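Local coordinates for protein cyclopenase asqI (Emericella nidulans, PDB 5YY3) that catalyses, as a zinc-dependent lyase of the tyrosinase family, the ring contraction of 4'-methoxycyclopenin to 4'-methoxyviridicatin in aspoquinolone biosynthesis, at residues W176-L182 with W557-L561; M221-E226 with W394-K398; F455-K461 with G539-E543; I508-R512 with D531-A535. All coordinates share one frame. Numbering follows the deposited sequence.

Contact 1 of 4, residues W176-L182 with W557-L561; sequences WRDDYDL and WPQNL
Leu561, Trp176 and Trp557 bury the most area where a helix-to-helix joint of the hemocyanin-type metal-binding domain meets a loop of the Ig-like domain; the two segments bury 370 Å². Residues 176-177 end one helix, Asp178 and Asp179 form the link, and 180-182 start the next; Pro558 precedes a 3-10 turn, 559-561. The CA atoms are nearest at Asp181-Pro558 (5.9 Å), widening to 8.0 Å at Trp176-Leu561. Leu561, CB toward the helices, sets CD1 3.9 Å from Leu182 CB and over one face of the Trp176 indole, with CD2 4.0 Å from Trp176 CD1. Trp176 and Trp557 both have chi1 t; their six-membered rings meet obliquely (planes at 43°, CZ2 to CZ2 3.3 Å). Trp557 NE1 donates to Leu561 O (3.1 Å), tying its ring to the 3-10 turn, and its CZ3 is 3.6 Å from Leu182 CD1. Asp179 is the N-cap: OD1 accepts from Leu182 N (2.9 Å) and weakly from Asp181 N, while OD2 takes Asn560 ND2 (2.8 Å, 150°) and a salt bridge from Lys461. Trp176 and Trp557 also touch helix 210-231, and Leu561 reaches Leu462 on strand 461-475, so the loop is held between helices and sheet.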
# COMPACT_ATOMS: atom_id res chain seq x y z
N TRP A 176 -11.91 12.83 9.84
CA TRP A 176 -12.58 12.70 11.10
C TRP A 176 -12.01 13.70 12.11
O TRP A 176 -12.75 14.39 12.80
CB TRP A 176 -12.43 11.27 11.60
CG TRP A 176 -13.44 10.76 12.56
CD1 TRP A 176 -14.60 10.12 12.26
CD2 TRP A 176 -13.35 10.77 14.00
NE1 TRP A 176 -15.25 9.75 13.41
CE2 TRP A 176 -14.50 10.14 14.49
CE3 TRP A 176 -12.40 11.26 14.91
CZ2 TRP A 176 -14.74 9.98 15.86
CZ3 TRP A 176 -12.65 11.10 16.28
CH2 TRP A 176 -13.81 10.47 16.73
N ARG A 177 -10.68 13.81 12.18
CA ARG A 177 -10.07 14.73 13.15
C ARG A 177 -10.28 16.20 12.80
O ARG A 177 -10.39 17.05 13.69
CB ARG A 177 -8.58 14.44 13.29
CG ARG A 177 -8.25 13.02 13.80
CD ARG A 177 -6.75 12.90 14.10
NE ARG A 177 -5.96 13.39 12.97
CZ ARG A 177 -5.32 12.61 12.10
NH1 ARG A 177 -5.32 11.28 12.23
NH2 ARG A 177 -4.66 13.15 11.09
N ASP A 178 -10.35 16.51 11.50
CA ASP A 178 -10.57 17.89 11.06
C ASP A 178 -12.04 18.24 10.94
O ASP A 178 -12.38 19.34 10.50
CB ASP A 178 -9.91 18.15 9.71
CG ASP A 178 -8.42 18.23 9.79
OD1 ASP A 178 -7.90 18.82 10.74
OD2 ASP A 178 -7.75 17.72 8.87
N ASP A 179 -12.92 17.30 11.27
CA ASP A 179 -14.34 17.58 11.11
C ASP A 179 -14.72 18.86 11.86
O ASP A 179 -14.45 18.99 13.06
CB ASP A 179 -15.18 16.40 11.58
CG ASP A 179 -16.65 16.65 11.40
OD1 ASP A 179 -17.22 17.40 12.22
OD2 ASP A 179 -17.25 16.10 10.45
N TYR A 180 -15.31 19.80 11.13
CA TYR A 180 -15.67 21.09 11.70
C TYR A 180 -16.54 20.94 12.94
O TYR A 180 -16.34 21.63 13.93
CB TYR A 180 -16.42 21.98 10.69
CG TYR A 180 -16.91 23.24 11.37
CD1 TYR A 180 -16.02 24.27 11.67
CD2 TYR A 180 -18.23 23.36 11.82
CE1 TYR A 180 -16.43 25.41 12.34
CE2 TYR A 180 -18.65 24.49 12.50
CZ TYR A 180 -17.74 25.51 12.76
OH TYR A 180 -18.13 26.64 13.42
N ASP A 181 -17.53 20.06 12.86
CA ASP A 181 -18.51 19.98 13.93
C ASP A 181 -17.94 19.25 15.14
O ASP A 181 -18.31 19.54 16.27
CB ASP A 181 -19.80 19.33 13.41
CG ASP A 181 -20.49 20.20 12.35
OD1 ASP A 181 -21.14 21.20 12.73
OD2 ASP A 181 -20.37 19.90 11.13
N LEU A 182 -17.04 18.30 14.92
CA LEU A 182 -16.31 17.75 16.06
C LEU A 182 -15.51 18.87 16.71
O LEU A 182 -15.49 19.02 17.92
CB LEU A 182 -15.38 16.61 15.63
CG LEU A 182 -14.39 16.10 16.68
CD1 LEU A 182 -15.11 15.58 17.90
CD2 LEU A 182 -13.48 15.03 16.08
N TRP A 557 -22.02 15.05 20.71
CA TRP A 557 -21.36 14.38 19.60
C TRP A 557 -22.03 14.74 18.26
O TRP A 557 -23.25 14.71 18.15
CB TRP A 557 -21.38 12.87 19.81
CG TRP A 557 -20.40 12.23 18.92
CD1 TRP A 557 -20.65 11.47 17.81
CD2 TRP A 557 -18.98 12.35 19.01
NE1 TRP A 557 -19.47 11.08 17.23
CE2 TRP A 557 -18.42 11.62 17.94
CE3 TRP A 557 -18.11 13.00 19.91
CZ2 TRP A 557 -17.04 11.53 17.73
CZ3 TRP A 557 -16.74 12.89 19.71
CH2 TRP A 557 -16.22 12.17 18.63
N PRO A 558 -21.23 15.11 17.24
CA PRO A 558 -21.82 15.50 15.95
C PRO A 558 -22.71 14.39 15.33
O PRO A 558 -22.31 13.22 15.32
CB PRO A 558 -20.59 15.78 15.08
CG PRO A 558 -19.48 16.07 16.05
CD PRO A 558 -19.76 15.23 17.26
N GLN A 559 -23.89 14.75 14.86
CA GLN A 559 -24.81 13.78 14.25
C GLN A 559 -24.17 13.02 13.06
O GLN A 559 -24.35 11.81 12.91
CB GLN A 559 -26.10 14.48 13.80
CG GLN A 559 -27.17 13.55 13.21
CD GLN A 559 -27.55 12.44 14.17
OE1 GLN A 559 -28.09 12.69 15.25
NE2 GLN A 559 -27.27 11.20 13.78
N ASN A 560 -23.40 13.74 12.25
CA ASN A 560 -22.73 13.14 11.10
C ASN A 560 -21.64 12.13 11.47
O ASN A 560 -21.22 11.34 10.62
CB ASN A 560 -22.11 14.21 10.22
CG ASN A 560 -20.94 14.90 10.90
OD1 ASN A 560 -21.08 15.39 12.01
ND2 ASN A 560 -19.80 14.93 10.23
N LEU A 561 -21.20 12.13 12.74
CA LEU A 561 -20.18 11.17 13.18
C LEU A 561 -20.76 10.12 14.11
O LEU A 561 -20.00 9.37 14.73
CB LEU A 561 -19.02 11.88 13.90
CG LEU A 561 -18.30 12.97 13.14
CD1 LEU A 561 -17.12 13.50 13.95
CD2 LEU A 561 -17.83 12.45 11.78

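Contact 2 of 4, residues M221-E226 with W394-K398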
# COMPACT_ATOMS: atom_id res chain seq x y z
N MET A 221 -14.47 9.48 23.18
CA MET A 221 -13.97 9.88 21.87
C MET A 221 -12.80 8.98 21.40
O MET A 221 -12.68 8.71 20.21
CB MET A 221 -13.58 11.39 21.79
CG MET A 221 -12.85 12.05 22.93
SD MET A 221 -12.98 13.88 22.80
CE MET A 221 -14.75 14.01 22.66
N VAL A 222 -11.99 8.47 22.33
CA VAL A 222 -10.98 7.47 21.98
C VAL A 222 -11.59 6.16 21.42
O VAL A 222 -11.11 5.63 20.40
CB VAL A 222 -10.11 7.15 23.22
CG1 VAL A 222 -9.33 5.83 23.05
CG2 VAL A 222 -9.16 8.33 23.49
N ALA A 223 -12.64 5.64 22.06
CA ALA A 223 -13.31 4.44 21.53
C ALA A 223 -13.83 4.66 20.10
O ALA A 223 -13.70 3.81 19.24
CB ALA A 223 -14.46 4.03 22.46
N ARG A 224 -14.41 5.83 19.85
CA ARG A 224 -14.87 6.16 18.51
C ARG A 224 -13.70 6.34 17.50
O ARG A 224 -13.76 5.81 16.38
CB ARG A 224 -15.72 7.43 18.57
CG ARG A 224 -17.08 7.24 19.24
CD ARG A 224 -17.90 8.52 19.16
NE ARG A 224 -19.23 8.38 19.73
CZ ARG A 224 -20.31 8.05 19.04
NH1 ARG A 224 -20.20 7.81 17.73
NH2 ARG A 224 -21.48 7.94 19.63
N TYR A 225 -12.66 7.08 17.90
CA TYR A 225 -11.48 7.25 17.06
C TYR A 225 -10.82 5.92 16.71
O TYR A 225 -10.39 5.70 15.57
CB TYR A 225 -10.46 8.13 17.76
CG TYR A 225 -9.26 8.48 16.90
CD1 TYR A 225 -9.42 9.22 15.73
CD2 TYR A 225 -7.97 8.09 17.25
CE1 TYR A 225 -8.33 9.58 14.94
CE2 TYR A 225 -6.86 8.45 16.47
CZ TYR A 225 -7.06 9.19 15.31
OH TYR A 225 -5.99 9.57 14.51
N GLU A 226 -10.71 5.05 17.70
CA GLU A 226 -10.06 3.77 17.49
C GLU A 226 -10.94 2.89 16.61
O GLU A 226 -10.44 2.21 15.72
CB GLU A 226 -9.77 3.09 18.82
CG GLU A 226 -8.54 3.67 19.50
CD GLU A 226 -7.86 2.68 20.43
OE1 GLU A 226 -8.53 2.19 21.37
OE2 GLU A 226 -6.67 2.38 20.22
N TRP A 394 -4.53 12.44 20.53
CA TRP A 394 -5.30 11.21 20.63
C TRP A 394 -4.47 10.21 21.39
O TRP A 394 -5.02 9.38 22.11
CB TRP A 394 -5.71 10.70 19.23
CG TRP A 394 -6.79 11.57 18.69
CD1 TRP A 394 -6.64 12.65 17.88
CD2 TRP A 394 -8.19 11.51 19.02
NE1 TRP A 394 -7.86 13.24 17.64
CE2 TRP A 394 -8.83 12.55 18.33
CE3 TRP A 394 -8.97 10.65 19.81
CZ2 TRP A 394 -10.21 12.77 18.41
CZ3 TRP A 394 -10.32 10.86 19.88
CH2 TRP A 394 -10.94 11.91 19.18
N ARG A 395 -3.15 10.32 21.28
CA ARG A 395 -2.29 9.43 22.06
C ARG A 395 -2.34 9.83 23.54
O ARG A 395 -2.32 8.97 24.42
CB ARG A 395 -0.85 9.44 21.51
CG ARG A 395 -0.76 8.99 20.04
CD ARG A 395 0.68 8.59 19.64
NE ARG A 395 1.23 7.77 20.70
CZ ARG A 395 2.52 7.47 20.84
NH1 ARG A 395 3.41 7.91 19.95
NH2 ARG A 395 2.90 6.73 21.88
N TRP A 396 -2.46 11.13 23.82
CA TRP A 396 -2.66 11.56 25.20
C TRP A 396 -4.06 11.16 25.70
O TRP A 396 -4.19 10.64 26.82
CB TRP A 396 -2.45 13.07 25.34
CG TRP A 396 -2.54 13.55 26.77
CD1 TRP A 396 -3.58 14.22 27.34
CD2 TRP A 396 -1.57 13.36 27.81
NE1 TRP A 396 -3.31 14.47 28.67
CE2 TRP A 396 -2.08 13.95 28.98
CE3 TRP A 396 -0.31 12.74 27.87
CZ2 TRP A 396 -1.39 13.96 30.20
CZ3 TRP A 396 0.38 12.74 29.08
CH2 TRP A 396 -0.16 13.35 30.22
N TYR A 397 -5.11 11.39 24.91
CA TYR A 397 -6.46 10.99 25.32
C TYR A 397 -6.51 9.49 25.65
O TYR A 397 -7.17 9.09 26.60
CB TYR A 397 -7.51 11.30 24.24
CG TYR A 397 -7.62 12.75 23.81
CD1 TYR A 397 -7.24 13.80 24.64
CD2 TYR A 397 -8.12 13.06 22.55
CE1 TYR A 397 -7.36 15.14 24.22
CE2 TYR A 397 -8.24 14.38 22.12
CZ TYR A 397 -7.86 15.42 22.95
OH TYR A 397 -7.99 16.72 22.52
N LYS A 398 -5.81 8.66 24.88
CA LYS A 398 -5.85 7.23 25.20
C LYS A 398 -5.06 6.95 26.49
O LYS A 398 -5.38 6.01 27.21
CB LYS A 398 -5.33 6.36 24.06
CG LYS A 398 -5.52 4.86 24.36
CD LYS A 398 -5.41 3.98 23.13
CE LYS A 398 -5.32 2.51 23.51
NZ LYS A 398 -5.07 1.62 22.31
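Trp394 is the apolar centre, with 110 Å² of the residue covered by segment 221-226. Its five-membered ring stacks face to face on Tyr225 (centroids 4.1 Å apart, planes at 21°), and its CZ3 lies 3.5 Å from Tyr225 CB. The indole edge points at the backbone, with CZ3 3.2 Å from Met221 O, while CH2 meets Met221 CB at 3.7 Å. Next to it Val222 places CG2 3.5 Å from Tyr397 CB. Met221 SD makes oblique Met-aromatic contacts, 5.5 Å from the centroid of the Trp394 six-membered ring and 5.3 Å from that of Tyr397.

Lys398, extended with every chi in t, reaches Glu226 in a salt bridge (NZ to OE2 2.7 Å); the same two atoms also bond Val237, OE2 at its N and NZ at its O. The hydroxyl of Tyr225 is hydrogen-bonded to Arg177, and Trp394 NE1 to Pro388 O.

The segment axes come within 9.9 Å at a signed angle of -125°, and Trp394 spans the gap to the backbone of Met221. Helices 210-231 and 391-410 both belong to the helical metal domain of the hemocyanin/tyrosinase fold. Zinc ligand His218 lies on the first, and the side chain of Tyr397 on the second is about 3 Å from the side chain of His218 and about 4 Å from that of zinc ligand His186, so this pair borders the zinc site.

Contact 3 of 4, residues F455-K461 with G539-E543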
# COMPACT_ATOMS: atom_id res chain seq x y z
N PHE A 455 -14.21 25.62 5.91
CA PHE A 455 -14.42 25.27 7.32
C PHE A 455 -13.29 24.39 7.89
O PHE A 455 -13.50 23.64 8.84
CB PHE A 455 -15.75 24.55 7.51
CG PHE A 455 -16.96 25.45 7.48
CD1 PHE A 455 -17.54 25.83 6.28
CD2 PHE A 455 -17.55 25.89 8.67
CE1 PHE A 455 -18.67 26.65 6.26
CE2 PHE A 455 -18.68 26.71 8.64
CZ PHE A 455 -19.24 27.08 7.44
N MET A 456 -12.10 24.48 7.28
CA MET A 456 -10.89 23.78 7.75
C MET A 456 -11.00 22.26 7.82
O MET A 456 -10.41 21.63 8.69
CB MET A 456 -10.48 24.32 9.12
CG MET A 456 -10.20 25.82 9.12
SD MET A 456 -9.01 26.28 7.84
CE MET A 456 -9.61 27.88 7.29
N GLU A 457 -11.74 21.65 6.89
CA GLU A 457 -11.86 20.19 6.84
C GLU A 457 -10.94 19.60 5.77
O GLU A 457 -10.48 20.31 4.87
CB GLU A 457 -13.31 19.78 6.57
CG GLU A 457 -14.29 20.27 7.63
CD GLU A 457 -15.70 19.79 7.38
OE1 GLU A 457 -16.14 19.75 6.22
OE2 GLU A 457 -16.39 19.45 8.36
N SER A 458 -10.65 18.31 5.87
CA SER A 458 -9.78 17.68 4.89
C SER A 458 -10.27 16.29 4.51
O SER A 458 -10.91 15.61 5.32
CB SER A 458 -8.35 17.61 5.40
OG SER A 458 -8.28 16.99 6.67
N LYS A 459 -9.98 15.90 3.27
CA LYS A 459 -10.13 14.54 2.75
C LYS A 459 -11.59 14.09 2.53
O LYS A 459 -11.88 13.47 1.52
CB LYS A 459 -9.41 13.54 3.66
CG LYS A 459 -7.87 13.69 3.64
CD LYS A 459 -7.17 12.34 3.91
CE LYS A 459 -5.65 12.46 3.85
NZ LYS A 459 -5.10 13.48 4.82
N ALA A 460 -12.48 14.41 3.46
CA ALA A 460 -13.90 14.07 3.33
C ALA A 460 -14.74 14.75 4.42
O ALA A 460 -14.20 15.29 5.38
CB ALA A 460 -14.11 12.55 3.39
N LYS A 461 -16.05 14.73 4.22
CA LYS A 461 -17.02 15.07 5.26
C LYS A 461 -17.90 13.86 5.48
O LYS A 461 -18.69 13.51 4.61
CB LYS A 461 -17.88 16.28 4.87
CG LYS A 461 -18.95 16.64 5.90
CD LYS A 461 -18.31 17.16 7.19
CE LYS A 461 -19.35 17.57 8.23
NZ LYS A 461 -18.74 18.38 9.33
N GLY A 539 -27.48 20.73 12.40
CA GLY A 539 -27.08 20.20 11.11
C GLY A 539 -25.59 20.43 10.96
O GLY A 539 -24.94 20.95 11.88
N ASN A 540 -25.04 20.04 9.81
CA ASN A 540 -23.63 20.29 9.51
C ASN A 540 -23.25 21.76 9.62
O ASN A 540 -24.04 22.63 9.24
CB ASN A 540 -23.28 19.80 8.10
CG ASN A 540 -22.95 18.34 8.06
OD1 ASN A 540 -22.91 17.66 9.10
ND2 ASN A 540 -22.73 17.82 6.85
N TYR A 541 -22.05 22.01 10.13
CA TYR A 541 -21.50 23.36 10.25
C TYR A 541 -22.33 24.24 11.19
O TYR A 541 -22.46 25.46 10.97
CB TYR A 541 -21.35 23.99 8.86
CG TYR A 541 -20.64 23.02 7.94
CD1 TYR A 541 -19.30 22.69 8.14
CD2 TYR A 541 -21.32 22.40 6.90
CE1 TYR A 541 -18.65 21.78 7.33
CE2 TYR A 541 -20.68 21.49 6.07
CZ TYR A 541 -19.35 21.18 6.30
OH TYR A 541 -18.72 20.28 5.48
N GLY A 542 -22.86 23.61 12.23
CA GLY A 542 -23.57 24.33 13.28
C GLY A 542 -24.88 24.96 12.85
O GLY A 542 -25.37 25.85 13.54
N GLU A 543 -25.45 24.51 11.73
CA GLU A 543 -26.80 24.94 11.34
C GLU A 543 -27.83 24.45 12.34
O GLU A 543 -27.81 23.28 12.73
CB GLU A 543 -27.16 24.44 9.94
CG GLU A 543 -26.35 25.08 8.83
CD GLU A 543 -26.80 26.50 8.54
OE1 GLU A 543 -27.98 26.69 8.16
OE2 GLU A 543 -25.97 27.43 8.71
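Two irregular loops of the hemocyanin Ig-like domain meet here: segment 539-543, within the long connection between strands 523-528 and 571-580, and segment 455-461, which leads into strand 461-475. Tyr541 accounts for 115 Å² of the 266 Å² buried.

Among the ring contacts, Phe455 and Tyr541 lie obliquely, with centroids 4.6 Å apart, planes at 40°, and Phe455 CG 3.7 Å from Tyr541 CD1. Tyr541 CB adds a CH-pi contact over the Phe455 face, 4.2 Å from its centroid. An off-centre cation-pi contact sets Lys461 NZ 4.5 Å from the Tyr541 centroid, 33° off the ring normal.

The charged contacts centre on Lys461, whose NZ forms a salt bridge with Glu457 OE2 (2.8 Å) and others with Asp179 and Asp181; Asp181 also accepts from the backbone N of Tyr541 and Gly542. The cluster therefore joins both loops to the start of helix 180-193. Backbone geometry agrees with a tight turn, as Tyr541 and Gly542 both have positive phi (63° and 68°) and Gly539 N donates to Glu543 O at 2.6 Å. Phe455 and Tyr541 also pack against Asn156 of the second subunit.

The hydrogen bond between the segments runs from Tyr541 OH to Glu457 OE1, 2.7 Å away.

Contact 4 of 4, residues I508-R512 with D531-A535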
# COMPACT_ATOMS: atom_id res chain seq x y z
N ILE A 508 -19.37 2.09 22.55
CA ILE A 508 -19.74 3.46 22.18
C ILE A 508 -21.20 3.76 22.54
O ILE A 508 -22.11 3.03 22.11
CB ILE A 508 -19.55 3.67 20.68
CG1 ILE A 508 -18.09 3.49 20.27
CG2 ILE A 508 -20.12 5.02 20.25
CD1 ILE A 508 -17.89 3.48 18.75
N GLU A 509 -21.44 4.81 23.32
CA GLU A 509 -22.80 5.15 23.72
C GLU A 509 -23.54 5.81 22.57
O GLU A 509 -23.04 6.74 21.95
CB GLU A 509 -22.80 6.08 24.95
CG GLU A 509 -24.21 6.20 25.59
CD GLU A 509 -24.33 7.32 26.61
OE1 GLU A 509 -23.30 7.95 26.91
OE2 GLU A 509 -25.45 7.58 27.12
N MET A 510 -24.74 5.33 22.29
CA MET A 510 -25.52 5.80 21.15
C MET A 510 -26.83 6.47 21.57
O MET A 510 -27.39 7.29 20.83
CB MET A 510 -25.79 4.63 20.20
CG MET A 510 -24.51 4.07 19.55
SD MET A 510 -23.68 5.33 18.53
CE MET A 510 -24.82 5.39 17.15
N ASP A 511 -27.31 6.12 22.76
CA ASP A 511 -28.58 6.67 23.21
C ASP A 511 -28.91 6.27 24.64
O ASP A 511 -28.42 5.26 25.16
CB ASP A 511 -29.73 6.21 22.31
CG ASP A 511 -30.86 7.23 22.25
OD1 ASP A 511 -30.83 8.22 23.02
OD2 ASP A 511 -31.78 7.04 21.42
N ARG A 512 -29.75 7.09 25.25
CA ARG A 512 -30.31 6.87 26.59
C ARG A 512 -31.73 7.41 26.58
O ARG A 512 -31.93 8.59 26.32
CB ARG A 512 -29.48 7.57 27.66
CG ARG A 512 -29.75 7.05 29.05
CD ARG A 512 -29.53 8.13 30.09
NE ARG A 512 -28.20 8.73 30.02
CZ ARG A 512 -27.97 10.04 30.00
NH1 ARG A 512 -28.99 10.89 30.06
NH2 ARG A 512 -26.73 10.49 29.94
N ASP A 531 -32.78 12.22 17.70
CA ASP A 531 -33.30 12.45 19.05
C ASP A 531 -32.34 11.94 20.12
O ASP A 531 -32.59 12.08 21.31
CB ASP A 531 -34.69 11.79 19.21
CG ASP A 531 -35.78 12.49 18.39
OD1 ASP A 531 -35.68 13.72 18.18
OD2 ASP A 531 -36.74 11.80 17.95
N SER A 532 -31.22 11.35 19.68
CA SER A 532 -30.26 10.73 20.58
C SER A 532 -29.78 11.65 21.70
O SER A 532 -29.39 12.80 21.46
CB SER A 532 -29.06 10.24 19.78
OG SER A 532 -28.03 9.79 20.65
N SER A 533 -29.78 11.15 22.94
CA SER A 533 -29.30 11.92 24.08
C SER A 533 -27.82 12.29 23.96
O SER A 533 -27.33 13.20 24.63
CB SER A 533 -29.52 11.13 25.36
OG SER A 533 -28.68 9.99 25.37
N VAL A 534 -27.11 11.57 23.10
CA VAL A 534 -25.66 11.70 22.92
C VAL A 534 -25.31 12.77 21.87
O VAL A 534 -24.21 13.34 21.87
CB VAL A 534 -25.08 10.32 22.52
CG1 VAL A 534 -23.71 10.42 21.88
CG2 VAL A 534 -25.07 9.38 23.74
N ALA A 535 -26.26 13.08 21.01
CA ALA A 535 -25.98 13.84 19.81
C ALA A 535 -26.11 15.35 19.96
O ALA A 535 -26.97 15.85 20.67
CB ALA A 535 -26.90 13.36 18.69
O HOH W 1 -26.62 10.00 27.10
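Two hydrogen bonds join strand 508-512 to loop 531-535: Ser532 OG donates to Met510 O (2.6 Å), and Ser533 N donates to Asp511 OD1 (3.1 Å, 170°). Both acceptors belong to a classic beta bulge, in which Met510 and Asp511 face Leu493 of strand 487-497 in the Ig-like domain. Beside it, Ser532 to Ala535 form a type I beta turn, with Ala535 N bonded to Ser532 O (3.2 Å). Ser532 OG also accepts from Val534 N (3.2 Å), an ST turn. Asp511 OD1 takes a further bond from its neighbour Arg512 N (2.7 Å), while OD2 forms a salt bridge with Arg527 and a hydrogen bond with Trp469 NE1.

The packing rests on Ser533 and Val534, which bury 61 and 60 Å². Val534 CG2 lies 3.6 Å from Glu509 CD and 4.0 Å from Met510 C, covering the strand's backbone at the bulge. Beyond the direct bonds, water 1 bridges the segments, donating to Glu509 OE2 at 2.7 Å and lying 2.7 Å from Ser533 OG.

How the contacts relate
Contact 1 joins the helical metal domain to the Ig-like domain, and the loop it closes encloses the other three along the chain: contact 2 lies wholly within the helical domain, followed by contact 3, within whose span contact 4 is nested. Contact 3 is the nearest to contact 1 (centres about 7 Å apart), linked by the salt bridge of Asp181 OD2 to Lys461 NZ (2.9 Å). The centres of contacts 2 and 4 lie about 14 and 15 Å from that of contact 1. Arg224 of helix 210-231 touches Trp557 and strand 508-512. The connection from 523-528 to 571-580 supplies contacts 1, 3 and 4, so it touches helices 180-193 and 210-231, which carry the zinc ligands, and strands of its own domain.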